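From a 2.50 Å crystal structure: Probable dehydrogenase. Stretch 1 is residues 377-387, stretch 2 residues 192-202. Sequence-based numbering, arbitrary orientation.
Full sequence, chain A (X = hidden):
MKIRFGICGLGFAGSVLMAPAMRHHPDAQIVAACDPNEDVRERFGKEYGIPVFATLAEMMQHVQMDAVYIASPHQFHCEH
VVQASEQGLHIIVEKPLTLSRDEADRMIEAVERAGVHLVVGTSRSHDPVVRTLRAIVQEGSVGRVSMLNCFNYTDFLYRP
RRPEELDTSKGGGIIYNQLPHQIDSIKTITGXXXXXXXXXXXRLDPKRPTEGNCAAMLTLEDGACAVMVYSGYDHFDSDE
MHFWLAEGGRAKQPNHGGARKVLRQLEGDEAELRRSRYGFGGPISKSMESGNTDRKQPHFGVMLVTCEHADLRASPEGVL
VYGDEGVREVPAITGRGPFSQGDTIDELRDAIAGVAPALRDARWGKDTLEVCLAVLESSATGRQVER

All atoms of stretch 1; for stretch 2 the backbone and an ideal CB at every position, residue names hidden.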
ATOM      1  N   GLU A 377       3.921  20.470   3.325  1.00 31.79           N
ATOM      2  CA  GLU A 377       4.646  20.794   4.542  1.00 31.82           C
ATOM      3  C   GLU A 377       5.312  19.575   5.182  1.00 32.52           C
ATOM      4  O   GLU A 377       6.484  19.656   5.599  1.00 33.48           O
ATOM      5  CB  GLU A 377       3.748  21.444   5.559  1.00 32.00           C
ATOM      6  CG  GLU A 377       4.469  21.827   6.854  1.00 37.17           C
ATOM      7  CD  GLU A 377       3.559  22.505   7.907  1.00 45.38           C
ATOM      8  OE1 GLU A 377       2.466  23.025   7.535  1.00 47.40           O
ATOM      9  OE2 GLU A 377       3.944  22.496   9.124  1.00 50.88           O
ATOM     10  N   SER A 378       4.568  18.466   5.311  1.00 31.97           N
ATOM     11  CA  SER A 378       5.079  17.301   6.026  1.00 31.60           C
ATOM     12  C   SER A 378       6.315  16.773   5.311  1.00 32.69           C
ATOM     13  O   SER A 378       7.253  16.326   5.935  1.00 32.60           O
ATOM     14  CB  SER A 378       4.060  16.187   6.063  1.00 31.44           C
ATOM     15  OG  SER A 378       4.576  15.099   6.748  1.00 26.74           O
ATOM     16  N   SER A 379       6.307  16.878   3.996  1.00 33.17           N
ATOM     17  CA  SER A 379       7.373  16.364   3.208  1.00 34.63           C
ATOM     18  C   SER A 379       8.599  17.271   3.311  1.00 34.64           C
ATOM     19  O   SER A 379       9.703  16.823   3.232  1.00 35.60           O
ATOM     20  CB  SER A 379       6.923  16.203   1.740  1.00 35.57           C
ATOM     21  OG  SER A 379       8.031  15.802   0.960  1.00 36.97           O
ATOM     22  N   ALA A 380       8.413  18.549   3.517  1.00 34.56           N
ATOM     23  CA  ALA A 380       9.556  19.469   3.642  1.00 34.03           C
ATOM     24  C   ALA A 380      10.196  19.274   5.005  1.00 34.24           C
ATOM     25  O   ALA A 380      11.427  19.308   5.129  1.00 34.75           O
ATOM     26  CB  ALA A 380       9.082  20.938   3.490  1.00 33.39           C
ATOM     27  N   THR A 381       9.376  19.038   6.034  1.00 34.00           N
ATOM     28  CA  THR A 381       9.870  19.083   7.409  1.00 33.27           C
ATOM     29  C   THR A 381      10.164  17.700   7.998  1.00 33.83           C
ATOM     30  O   THR A 381      10.816  17.605   9.005  1.00 33.48           O
ATOM     31  CB  THR A 381       8.821  19.742   8.317  1.00 34.02           C
ATOM     32  OG1 THR A 381       7.631  18.907   8.380  1.00 36.97           O
ATOM     33  CG2 THR A 381       8.464  21.181   7.846  1.00 29.55           C
ATOM     34  N   GLY A 382       9.649  16.615   7.405  1.00 33.74           N
ATOM     35  CA  GLY A 382       9.766  15.289   8.027  1.00 32.90           C
ATOM     36  C   GLY A 382       8.797  15.005   9.171  1.00 33.06           C
ATOM     37  O   GLY A 382       8.858  13.938   9.762  1.00 32.85           O
ATOM     38  N   ARG A 383       7.861  15.907   9.469  1.00 32.70           N
ATOM     39  CA  ARG A 383       7.069  15.780  10.705  1.00 32.82           C
ATOM     40  C   ARG A 383       5.613  15.491  10.311  1.00 32.06           C
ATOM     41  O   ARG A 383       5.146  15.892   9.255  1.00 31.77           O
ATOM     42  CB  ARG A 383       7.160  17.075  11.556  1.00 33.86           C
ATOM     43  CG  ARG A 383       8.540  17.444  12.389  1.00 38.30           C
ATOM     44  CD  ARG A 383       8.416  17.127  13.956  1.00 47.65           C
ATOM     45  NE  ARG A 383       7.120  16.389  13.994  1.00 54.77           N
ATOM     46  CZ  ARG A 383       6.883  15.059  14.099  1.00 47.85           C
ATOM     47  NH1 ARG A 383       7.829  14.109  14.414  1.00 48.46           N
ATOM     48  NH2 ARG A 383       5.637  14.725  13.956  1.00 35.23           N
ATOM     49  N   GLN A 384       4.904  14.734  11.137  1.00 32.09           N
ATOM     50  CA  GLN A 384       3.460  14.668  11.048  1.00 31.89           C
ATOM     51  C   GLN A 384       2.890  16.038  11.324  1.00 32.31           C
ATOM     52  O   GLN A 384       3.281  16.698  12.252  1.00 31.95           O
ATOM     53  CB  GLN A 384       2.897  13.705  12.050  1.00 31.71           C
ATOM     54  CG  GLN A 384       1.344  13.677  12.073  1.00 32.43           C
ATOM     55  CD  GLN A 384       0.810  12.384  12.651  1.00 31.56           C
ATOM     56  OE1 GLN A 384       0.838  11.341  12.012  1.00 32.97           O
ATOM     57  NE2 GLN A 384       0.305  12.452  13.836  1.00 31.88           N
ATOM     58  N   VAL A 385       1.959  16.453  10.499  1.00 33.19           N
ATOM     59  CA  VAL A 385       1.384  17.779  10.587  1.00 33.81           C
ATOM     60  C   VAL A 385      -0.050  17.646  11.169  1.00 35.22           C
ATOM     61  O   VAL A 385      -0.874  16.977  10.620  1.00 34.08           O
ATOM     62  CB  VAL A 385       1.408  18.428   9.149  1.00 33.99           C
ATOM     63  CG1 VAL A 385       0.528  19.641   9.076  1.00 29.03           C
ATOM     64  CG2 VAL A 385       2.856  18.736   8.728  1.00 30.81           C
ATOM     65  N   GLU A 386      -0.335  18.269  12.297  1.00 37.27           N
ATOM     66  CA  GLU A 386      -1.695  18.217  12.873  1.00 38.48           C
ATOM     67  C   GLU A 386      -2.598  19.271  12.281  1.00 38.26           C
ATOM     68  O   GLU A 386      -2.201  20.388  12.158  1.00 38.12           O
ATOM     69  CB  GLU A 386      -1.619  18.473  14.356  1.00 38.27           C
ATOM     70  CG  GLU A 386      -0.711  17.522  15.110  1.00 42.32           C
ATOM     71  CD  GLU A 386      -1.240  16.091  15.150  1.00 47.43           C
ATOM     72  OE1 GLU A 386      -2.472  15.923  14.975  1.00 49.62           O
ATOM     73  OE2 GLU A 386      -0.416  15.140  15.350  1.00 49.58           O
ATOM     74  N   ARG A 387      -3.841  18.966  11.984  1.00 39.48           N
ATOM     75  CA  ARG A 387      -4.727  20.074  11.583  1.00 40.80           C
ATOM     76  C   ARG A 387      -6.163  20.090  12.103  1.00 41.18           C
ATOM     77  O   ARG A 387      -6.552  19.146  12.788  1.00 42.84           O
ATOM     78  CB  ARG A 387      -4.719  20.185  10.088  1.00 40.82           C
ATOM     79  CG  ARG A 387      -5.232  19.012   9.318  1.00 39.72           C
ATOM     80  CD  ARG A 387      -5.463  19.527   7.852  1.00 39.53           C
ATOM     81  NE  ARG A 387      -6.627  18.854   7.440  1.00 39.68           N
ATOM     82  CZ  ARG A 387      -7.784  19.335   7.038  1.00 35.53           C
ATOM     83  NH1 ARG A 387      -8.000  20.570   6.721  1.00 31.68           N
ATOM     84  NH2 ARG A 387      -8.726  18.444   6.857  1.00 34.87           N
ATOM     85  N   UNK A 192     -15.016  10.767   7.540  1.00 33.39           N
ATOM     86  CA  UNK A 192     -14.251  11.418   8.611  1.00 32.84           C
ATOM     87  C   UNK A 192     -13.332  12.567   8.164  1.00 33.11           C
ATOM     88  O   UNK A 192     -12.811  12.595   7.070  1.00 33.66           O
ATOM     89  CB  UNK A 192     -13.401  10.361   9.319  1.00 32.84           C
ATOM     90  N   UNK A 193     -13.162  13.550   9.034  1.00 32.88           N
ATOM     91  CA  UNK A 193     -12.183  14.559   8.852  1.00 31.63           C
ATOM     92  C   UNK A 193     -10.774  13.953   8.956  1.00 30.96           C
ATOM     93  O   UNK A 193     -10.482  13.083   9.785  1.00 31.05           O
ATOM     94  CB  UNK A 193     -12.387  15.678   9.875  1.00 31.63           C
ATOM     95  N   UNK A 194      -9.902  14.431   8.084  1.00 29.67           N
ATOM     96  CA  UNK A 194      -8.518  14.118   8.151  1.00 28.51           C
ATOM     97  C   UNK A 194      -7.896  15.059   9.170  1.00 28.64           C
ATOM     98  O   UNK A 194      -7.893  16.256   8.961  1.00 29.58           O
ATOM     99  CB  UNK A 194      -7.852  14.228   6.778  1.00 28.51           C
ATOM    100  N   UNK A 195      -7.363  14.537  10.248  1.00 29.19           N
ATOM    101  CA  UNK A 195      -6.825  15.375  11.354  1.00 30.16           C
ATOM    102  C   UNK A 195      -5.314  15.378  11.439  1.00 30.08           C
ATOM    103  O   UNK A 195      -4.760  16.174  12.162  1.00 31.39           O
ATOM    104  CB  UNK A 195      -7.385  14.895  12.694  1.00 30.16           C
ATOM    105  N   UNK A 196      -4.622  14.520  10.710  1.00 29.43           N
ATOM    106  CA  UNK A 196      -3.158  14.660  10.669  1.00 28.59           C
ATOM    107  C   UNK A 196      -2.596  14.036   9.383  1.00 27.47           C
ATOM    108  O   UNK A 196      -3.200  13.153   8.806  1.00 27.47           O
ATOM    109  CB  UNK A 196      -2.522  14.005  11.897  1.00 28.59           C
ATOM    110  N   UNK A 197      -1.429  14.503   8.970  1.00 27.43           N
ATOM    111  CA  UNK A 197      -0.812  14.130   7.707  1.00 26.87           C
ATOM    112  C   UNK A 197       0.674  13.958   7.917  1.00 28.37           C
ATOM    113  O   UNK A 197       1.364  14.932   8.302  1.00 29.47           O
ATOM    114  CB  UNK A 197      -1.091  15.173   6.623  1.00 26.87           C
ATOM    115  N   UNK A 198       1.152  12.737   7.654  1.00 28.63           N
ATOM    116  CA  UNK A 198       2.551  12.480   7.468  1.00 29.44           C
ATOM    117  C   UNK A 198       2.769  12.064   6.014  1.00 30.58           C
ATOM    118  O   UNK A 198       2.227  11.023   5.587  1.00 30.84           O
ATOM    119  CB  UNK A 198       3.049  11.411   8.443  1.00 29.44           C
ATOM    120  N   UNK A 199       3.567  12.834   5.263  1.00 31.04           N
ATOM    121  CA  UNK A 199       3.842  12.503   3.847  1.00 31.42           C
ATOM    122  C   UNK A 199       5.279  12.835   3.424  1.00 32.49           C
ATOM    123  O   UNK A 199       5.908  13.670   4.035  1.00 33.25           O
ATOM    124  CB  UNK A 199       2.865  13.254   2.940  1.00 31.42           C
ATOM    125  N   UNK A 200       5.748  12.181   2.364  1.00 34.00           N
ATOM    126  CA  UNK A 200       7.067  12.365   1.744  1.00 35.22           C
ATOM    127  C   UNK A 200       6.720  12.477   0.291  1.00 35.53           C
ATOM    128  O   UNK A 200       5.910  11.691  -0.163  1.00 37.61           O
ATOM    129  CB  UNK A 200       8.058  11.236   2.036  1.00 35.22           C
ATOM    130  N   UNK A 201       7.307  13.401  -0.454  1.00 35.14           N
ATOM    131  CA  UNK A 201       7.111  13.464  -1.921  1.00 34.44           C
ATOM    132  C   UNK A 201       8.480  13.382  -2.605  1.00 34.41           C
ATOM    133  O   UNK A 201       9.450  13.716  -2.010  1.00 32.89           O
ATOM    134  CB  UNK A 201       6.381  14.746  -2.329  1.00 34.44           C
ATOM    135  N   UNK A 202       8.514  12.939  -3.854  1.00 35.03           N
ATOM    136  CA  UNK A 202       9.716  12.935  -4.680  1.00 36.08           C
ATOM    137  C   UNK A 202       9.455  13.584  -6.025  1.00 38.10           C
ATOM    138  O   UNK A 202       8.294  13.680  -6.515  1.00 37.96           O
ATOM    139  CB  UNK A 202      10.227  11.506  -4.877  1.00 36.08           C
TER

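Stretch 1 leaves a helix at Gly382 and ends in a short strand, and stretch 2 runs past both, antiparallel to that strand, so its positions meet first the chain end and then the helix.

Position 192 has nothing of stretch 1 within 5.5 Å of its ideal CB, so this contact sets no preference; it is Gln192, which does not touch stretch 1.

At 193 the CB points sideways, 5.5 Å from Arg387 NH2. Only a long side chain could reach the chain end, and the neighbouring guanidinium would seem to favour an acid or a neutral polar group. The residue is nevertheless Arg193. Its extended chain places NH1 3.6 Å from Arg387 NH2, over one face of that guanidinium, so like charges lie close together, while Arg193 NH2 comes within 3.1 Å of Arg387 C.

Position 194 offers its carbonyl to Arg387: weak hydrogen bonds reach its O from Arg387 NH2 (3.1 Å) and Arg387 NE (3.3 Å). Since the backbone does this work, many side chains would suit. Ile194 turns the end of its side chain away from stretch 1, and its CB lies 4.2 Å from Arg387 NH2.

At 195 the CB points away, and again the carbonyl matters: Arg387 N donates to O of 195 at 2.9 Å and an almost straight 178°. The side chain is little constrained by stretch 1; Thr195 bonds through OG1 elsewhere in the structure.

Position 196 is tighter. Its ideal CB lies 3.6 Å from both Glu386 OE1 and Val385 O, and 3.8 Å from Gln384 NE2, which itself donates to Glu386 OE2. A small residue fits easily, and Ala196 adds just a methyl beside this polar pair.

Position 197 pairs with Val385 through two backbone hydrogen bonds, N to Val385 O (3.0 Å) and O from Val385 N (2.7 Å). Its CB shares a sheet face with Val385, and its extended backbone angles suit a beta-branched residue. Val197 fits both.

At position 198, the ideal CB of 198 lies 4.3 Å from Ser378 OG and 5.0 Å from Arg383 O. A long polar donor could exploit the carbonyls around the helix end. Arg198 folds its chain at chi2 (p), laying one face of its guanidinium against Gly382 O and Arg383 N; NH1 gives Ser378 OG a weak hydrogen bond of 3.3 Å.

Position 199 donates its backbone N to Ser378 OG at 2.9 Å, and that hydroxyl in turn donates to Arg383 O. With the ideal CB 4.4 Å from Ser378 CB, a small side chain suits the close approach of helix and strand: Ala199.

At 200 the CB points away, leaving the choice open; Met200 makes little contact.

Position 201 donates its N to Ser379 OG (2.9 Å), while its ideal CB is 3.8 Å from the same oxygen. Serine, threonine or a small apolar residue would do. In Thr201, OG1 lies 2.9 Å from Ser379 OG.

Position 202 is beyond reach; Gly202 makes no contact.

Stretch 2 192-202: QRITAVRAMTG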
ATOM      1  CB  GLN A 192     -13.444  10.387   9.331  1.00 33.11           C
ATOM      2  CG  GLN A 192     -14.303   9.357  10.147  1.00 34.35           C
ATOM      3  CD  GLN A 192     -13.408   8.540  11.022  1.00 39.60           C
ATOM      4  OE1 GLN A 192     -12.798   9.089  11.970  1.00 43.68           O
ATOM      5  NE2 GLN A 192     -13.266   7.226  10.711  1.00 37.34           N
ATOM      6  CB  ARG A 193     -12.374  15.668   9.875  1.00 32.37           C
ATOM      7  CG  ARG A 193     -11.352  16.831   9.747  1.00 35.61           C
ATOM      8  CD  ARG A 193     -11.736  18.050  10.585  1.00 39.94           C
ATOM      9  NE  ARG A 193     -10.556  18.811  11.029  1.00 45.57           N
ATOM     10  CZ  ARG A 193     -10.072  19.867  10.380  1.00 48.26           C
ATOM     11  NH1 ARG A 193     -10.669  20.284   9.261  1.00 52.19           N
ATOM     12  NH2 ARG A 193      -8.984  20.491  10.824  1.00 47.16           N
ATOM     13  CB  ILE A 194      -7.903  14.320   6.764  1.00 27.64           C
ATOM     14  CG1 ILE A 194      -8.533  13.316   5.795  1.00 28.27           C
ATOM     15  CG2 ILE A 194      -6.441  14.151   6.848  1.00 26.83           C
ATOM     16  CD1 ILE A 194      -8.237  13.482   4.335  1.00 23.11           C
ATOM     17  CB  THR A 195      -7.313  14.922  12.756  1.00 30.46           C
ATOM     18  OG1 THR A 195      -7.005  13.534  12.914  1.00 31.93           O
ATOM     19  CG2 THR A 195      -8.836  15.115  12.896  1.00 28.13           C
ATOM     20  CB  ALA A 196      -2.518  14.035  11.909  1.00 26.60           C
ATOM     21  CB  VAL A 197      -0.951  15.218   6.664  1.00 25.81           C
ATOM     22  CG1 VAL A 197      -0.319  14.756   5.377  1.00 25.25           C
ATOM     23  CG2 VAL A 197      -2.383  15.610   6.472  1.00 21.68           C
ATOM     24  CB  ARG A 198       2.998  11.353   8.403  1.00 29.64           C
ATOM     25  CG  ARG A 198       4.442  10.932   8.245  1.00 28.38           C
ATOM     26  CD  ARG A 198       5.428  12.095   8.510  1.00 30.57           C
ATOM     27  NE  ARG A 198       6.797  11.657   8.288  1.00 30.88           N
ATOM     28  CZ  ARG A 198       7.556  12.046   7.276  1.00 29.99           C
ATOM     29  NH1 ARG A 198       7.081  12.942   6.436  1.00 27.41           N
ATOM     30  NH2 ARG A 198       8.803  11.550   7.129  1.00 27.06           N
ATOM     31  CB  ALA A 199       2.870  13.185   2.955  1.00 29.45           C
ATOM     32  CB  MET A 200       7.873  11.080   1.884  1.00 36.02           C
ATOM     33  CG  MET A 200       9.297  11.075   1.187  1.00 41.33           C
ATOM     34  SD  MET A 200       9.622   9.522   0.339  1.00 43.53           S
ATOM     35  CE  MET A 200       8.411   9.684  -0.963  1.00 39.39           C
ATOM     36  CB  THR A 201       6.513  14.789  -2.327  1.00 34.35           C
ATOM     37  OG1 THR A 201       7.425  15.802  -1.868  1.00 32.30           O
ATOM     38  CG2 THR A 201       5.124  14.976  -1.709  1.00 30.24           C
TER
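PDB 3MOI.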